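Local coordinates for SusD superfamily protein (Bacteroides fragilis, PDB 3L22) that probably binds glycans at the outer membrane as a SusD-family protein, and carries zinc ions in the crystal, at residues N96-L99 against Q100-G104; Y113-Y116 against V117-K121. One frame throughout, in Å; residues are numbered along the deposited sequence. Where two conformers were deposited one is given.

Contact 1 of 2, residues N96-L99 against Q100-G104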
# COMPACT_ATOMS: atom_id res chain seq x y z
N ASN A 96 4.98 -4.81 19.27
CA ASN A 96 4.79 -5.84 20.30
C ASN A 96 5.33 -5.33 21.66
O ASN A 96 4.67 -5.46 22.69
CB ASN A 96 5.52 -7.14 19.92
CG ASN A 96 4.99 -7.77 18.61
OD1 ASN A 96 3.95 -7.38 18.13
ND2 ASN A 96 5.74 -8.73 18.04
N THR A 97 6.52 -4.72 21.61
CA THR A 97 7.17 -4.14 22.79
C THR A 97 6.42 -2.93 23.34
O THR A 97 6.19 -2.86 24.54
CB THR A 97 8.61 -3.78 22.49
OG1 THR A 97 9.20 -4.93 21.90
CG2 THR A 97 9.38 -3.36 23.78
N PHE A 98 6.02 -2.03 22.46
CA PHE A 98 5.19 -0.90 22.86
C PHE A 98 3.94 -1.38 23.60
O PHE A 98 3.66 -0.87 24.67
CB PHE A 98 4.78 -0.07 21.65
CG PHE A 98 3.81 1.06 21.95
CD1 PHE A 98 4.28 2.28 22.39
CD2 PHE A 98 2.46 0.92 21.71
CE1 PHE A 98 3.41 3.33 22.66
CE2 PHE A 98 1.58 1.97 21.96
CZ PHE A 98 2.05 3.17 22.43
N LEU A 99 3.21 -2.35 23.02
CA LEU A 99 1.98 -2.83 23.67
C LEU A 99 2.25 -3.43 25.03
O LEU A 99 1.48 -3.23 25.94
CB LEU A 99 1.21 -3.84 22.80
CG LEU A 99 0.61 -3.31 21.49
CD1 LEU A 99 0.14 -4.48 20.60
CD2 LEU A 99 -0.52 -2.31 21.77
N GLN A 100 3.35 -4.16 25.20
CA GLN A 100 3.65 -4.73 26.49
C GLN A 100 4.04 -3.65 27.50
O GLN A 100 3.60 -3.71 28.64
CB GLN A 100 4.76 -5.75 26.38
CG GLN A 100 5.14 -6.40 27.71
CD GLN A 100 6.04 -7.60 27.47
OE1 GLN A 100 5.56 -8.69 27.10
NE2 GLN A 100 7.35 -7.38 27.58
N SER A 101 4.85 -2.69 27.09
CA SER A 101 5.20 -1.57 27.98
C SER A 101 3.98 -0.74 28.36
O SER A 101 3.83 -0.36 29.51
CB SER A 101 6.24 -0.67 27.33
OG SER A 101 7.42 -1.44 27.12
N LEU A 102 3.09 -0.49 27.40
CA LEU A 102 1.89 0.30 27.66
C LEU A 102 0.98 -0.35 28.69
O LEU A 102 0.32 0.33 29.47
CB LEU A 102 1.14 0.55 26.36
CG LEU A 102 -0.08 1.45 26.32
CD1 LEU A 102 0.21 2.85 26.88
CD2 LEU A 102 -0.61 1.54 24.87
N GLU A 103 0.98 -1.69 28.72
CA GLU A 103 0.15 -2.41 29.69
C GLU A 103 0.54 -2.09 31.13
O GLU A 103 -0.31 -2.07 32.04
CB GLU A 103 0.24 -3.93 29.40
CG GLU A 103 -0.67 -4.74 30.29
CD GLU A 103 -0.72 -6.19 29.94
OE1 GLU A 103 -1.57 -6.61 29.18
OE2 GLU A 103 0.04 -6.96 30.51
N GLY A 104 1.83 -1.78 31.33
CA GLY A 104 2.33 -1.35 32.63
C GLY A 104 2.27 0.14 32.88
O GLY A 104 2.80 0.60 33.90

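Contact 2 of 2, residues Y113-Y116 against V117-K121. With ZN (zinc ion), chain G; ZN (zinc ion), chain B.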
# COMPACT_ATOMS: atom_id res chain seq x y z
N TYR A 113 -5.36 5.67 26.69
CA TYR A 113 -4.89 4.30 26.62
C TYR A 113 -5.39 3.55 25.35
O TYR A 113 -4.57 3.05 24.58
CB TYR A 113 -5.26 3.54 27.90
CG TYR A 113 -4.68 2.16 27.95
CD1 TYR A 113 -3.42 1.95 28.48
CD2 TYR A 113 -5.38 1.06 27.44
CE1 TYR A 113 -2.86 0.68 28.51
CE2 TYR A 113 -4.81 -0.23 27.45
CZ TYR A 113 -3.54 -0.40 27.99
OH TYR A 113 -2.92 -1.64 28.03
N ASP A 114 -6.70 3.49 25.14
CA ASP A 114 -7.25 2.69 24.05
C ASP A 114 -6.85 3.19 22.67
O ASP A 114 -6.57 2.39 21.79
CB ASP A 114 -8.79 2.65 24.11
CG ASP A 114 -9.30 1.90 25.33
OD1 ASP A 114 -8.56 0.98 25.85
OD2 ASP A 114 -10.43 2.25 25.77
N ARG A 115 -6.80 4.50 22.49
CA ARG A 115 -6.33 5.03 21.25
C ARG A 115 -4.90 4.61 20.97
O ARG A 115 -4.58 4.28 19.82
CB ARG A 115 -6.41 6.53 21.24
CG ARG A 115 -5.90 7.12 19.92
CD ARG A 115 -6.17 8.62 19.77
NE ARG A 115 -7.60 8.90 19.67
CZ ARG A 115 -8.12 10.11 19.48
NH1 ARG A 115 -7.34 11.19 19.30
NH2 ARG A 115 -9.45 10.23 19.43
N TYR A 116 -4.03 4.68 21.96
CA TYR A 116 -2.62 4.29 21.76
C TYR A 116 -2.49 2.81 21.36
O TYR A 116 -1.74 2.46 20.43
CB TYR A 116 -1.79 4.53 23.02
CG TYR A 116 -1.65 5.96 23.51
CD1 TYR A 116 -1.65 7.06 22.65
CD2 TYR A 116 -1.47 6.21 24.87
CE1 TYR A 116 -1.49 8.36 23.17
CE2 TYR A 116 -1.34 7.49 25.38
CZ TYR A 116 -1.33 8.55 24.53
OH TYR A 116 -1.16 9.78 25.10
N VAL A 117 -3.27 1.94 22.03
CA VAL A 117 -3.28 0.52 21.69
C VAL A 117 -3.76 0.32 20.27
O VAL A 117 -3.18 -0.40 19.50
CB VAL A 117 -4.21 -0.29 22.64
CG1 VAL A 117 -4.45 -1.75 22.12
CG2 VAL A 117 -3.64 -0.33 24.08
N GLN A 118 -4.86 0.95 19.93
CA GLN A 118 -5.50 0.68 18.64
C GLN A 118 -4.65 1.25 17.48
O GLN A 118 -4.55 0.66 16.41
CB GLN A 118 -6.94 1.23 18.68
CG GLN A 118 -7.84 0.42 19.62
CD GLN A 118 -9.22 1.02 19.80
OE1 GLN A 118 -9.62 1.90 19.04
NE2 GLN A 118 -9.95 0.59 20.85
N GLU A 119 -3.97 2.36 17.74
CA GLU A 119 -3.03 2.90 16.75
C GLU A 119 -1.84 1.98 16.53
O GLU A 119 -1.46 1.73 15.38
CB GLU A 119 -2.50 4.29 17.13
CG GLU A 119 -3.53 5.37 16.85
CD GLU A 119 -2.96 6.79 16.97
OE1 GLU A 119 -1.72 7.02 16.77
OE2 GLU A 119 -3.78 7.68 17.27
N ALA A 120 -1.29 1.46 17.61
CA ALA A 120 -0.14 0.57 17.52
C ALA A 120 -0.53 -0.73 16.78
O ALA A 120 0.22 -1.22 15.94
CB ALA A 120 0.41 0.28 18.90
N LYS A 121 -1.70 -1.27 17.09
CA LYS A 121 -2.21 -2.45 16.39
C LYS A 121 -2.40 -2.22 14.88
O LYS A 121 -2.11 -3.10 14.07
CB LYS A 121 -3.48 -2.97 17.05
CG LYS A 121 -3.22 -3.65 18.41
CD LYS A 121 -4.51 -4.31 18.92
CE LYS A 121 -4.29 -4.92 20.28
NZ LYS A 121 -5.55 -5.56 20.76
ZN ZN G . -9.55 0.71 27.90
ZN ZN B . -2.86 9.52 17.44
O HOH W 1 -11.93 0.41 27.36
O HOH W 2 -4.39 10.59 16.90
O HOH W 3 -2.46 9.88 19.63
O HOH W 4 -8.43 -0.71 28.19
O HOH W 5 -9.08 2.86 29.01

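Contact 1 of 2, residues N96-L99 against Q100-G104
L102 N donates to F98 O at 2.8 Å, and S101 N donates to T97 O at 2.9 Å. The S101 N-H is the straighter donor, at 171°. On either side of this pair the bonds are longer. Q100 N reaches N96 O at 3.1 Å, and E103 N reaches L99 O at 3.2 Å with its hydrogen angle down to 142°. The four bonds are the i to i+4 ladder of the C-terminal turns of helix 79-103, in the TPR-like, largely helical part of the SusD fold. The S101 hydroxyl folds back along the same helix. Its OG lies anti to the carbonyl carbon (chi1 -62°) and stands 3.2 Å from T97 O. The T97 hydroxyl itself bonds to N93 O, one turn earlier.

F98 and L102 point the same way, one turn apart, with CG anti to the backbone N in each. This sets the two side chains next to each other on one face of the helix. L102 CD2 meets the ring at CE2, 3.7 Å away, and approaches obliquely. I21 of helix 18-33 touches both side chains. A120 of helix 113-131 packs on F98, and V117 and Y113 pack on L102. N96 turns its amide away from this patch, to R124 and to the carbonyls of T153 and R151.

Contact 2 of 2, residues Y113-Y116 against V117-K121
R115 and E119 lie side by side near a zinc ion, one turn apart at the start of helix 113-131, in the TPR-like helical part of the SusD fold. E119 OE2 binds the metal at 2.1 Å. Two waters and H197 complete the ligands found. The same OE2 lies 3.4 Å from R115 CG, so the aliphatic part of the arginine runs along the carboxylate. The guanidinium and carboxylate planes are 22° apart, but the charged atoms do not touch. R115 bends at CG-CD (chi3 -67°) and its NE bonds to A184 O. The other carboxylate oxygen, E119 OE1, is hydrogen-bonded to Y29 OH. E119 is therefore held by the metal on one oxygen and by a tyrosine on the other, which probably fixes the rotation of the carboxylate.

D114 points to a second zinc ion. Its OD1 binds that metal at 2.3 Å. D114 OD2 lies farther from the same zinc ion, at 2.8 Å. Three waters are also bound to this metal, and one of them donates to D114 OD2. Q118 CG packs against D114 O at 3.2 Å. Q118 OE1 bonds to A184 N, so Q118 and R115 both hold the backbone of A184.

Behind these groups is regular helix. V117, Q118, E119 and A120 each donate a backbone N-H to the carbonyl four residues earlier, with V117 N to Y113 O the straightest at 165°. Y116 sends its hydroxyl to E22, and its ring packs on helix 18-33. On the side facing helix 79-103, Y113 and V117 meet at an oblique angle. V117 CG2 lies beside its own backbone N, and is 3.6 Å from Y113 CE2.

Overall arrangement
The two contacts come one after the other in the chain. Contact 1 lies in the C-terminal turns of helix 79-103 and contact 2 begins helix 113-131, with centres about 10 Å apart. Both are partly buried, and they share one apolar seam. F98 CD2 lies 3.5 Å from A120 CB, and L102 CD2 lies 3.6 Å from V117 CG2. F98 and L102 of contact 1 are buried, as are Y116, E119 and A120 of contact 2. Helix 18-33 packs against both helices. Contact 1 has exposed Q100 and E103 and no metal ligand of its own. Contact 2 carries two acids that each bind a zinc ion, and further polar groups that tie it to A184 and E22.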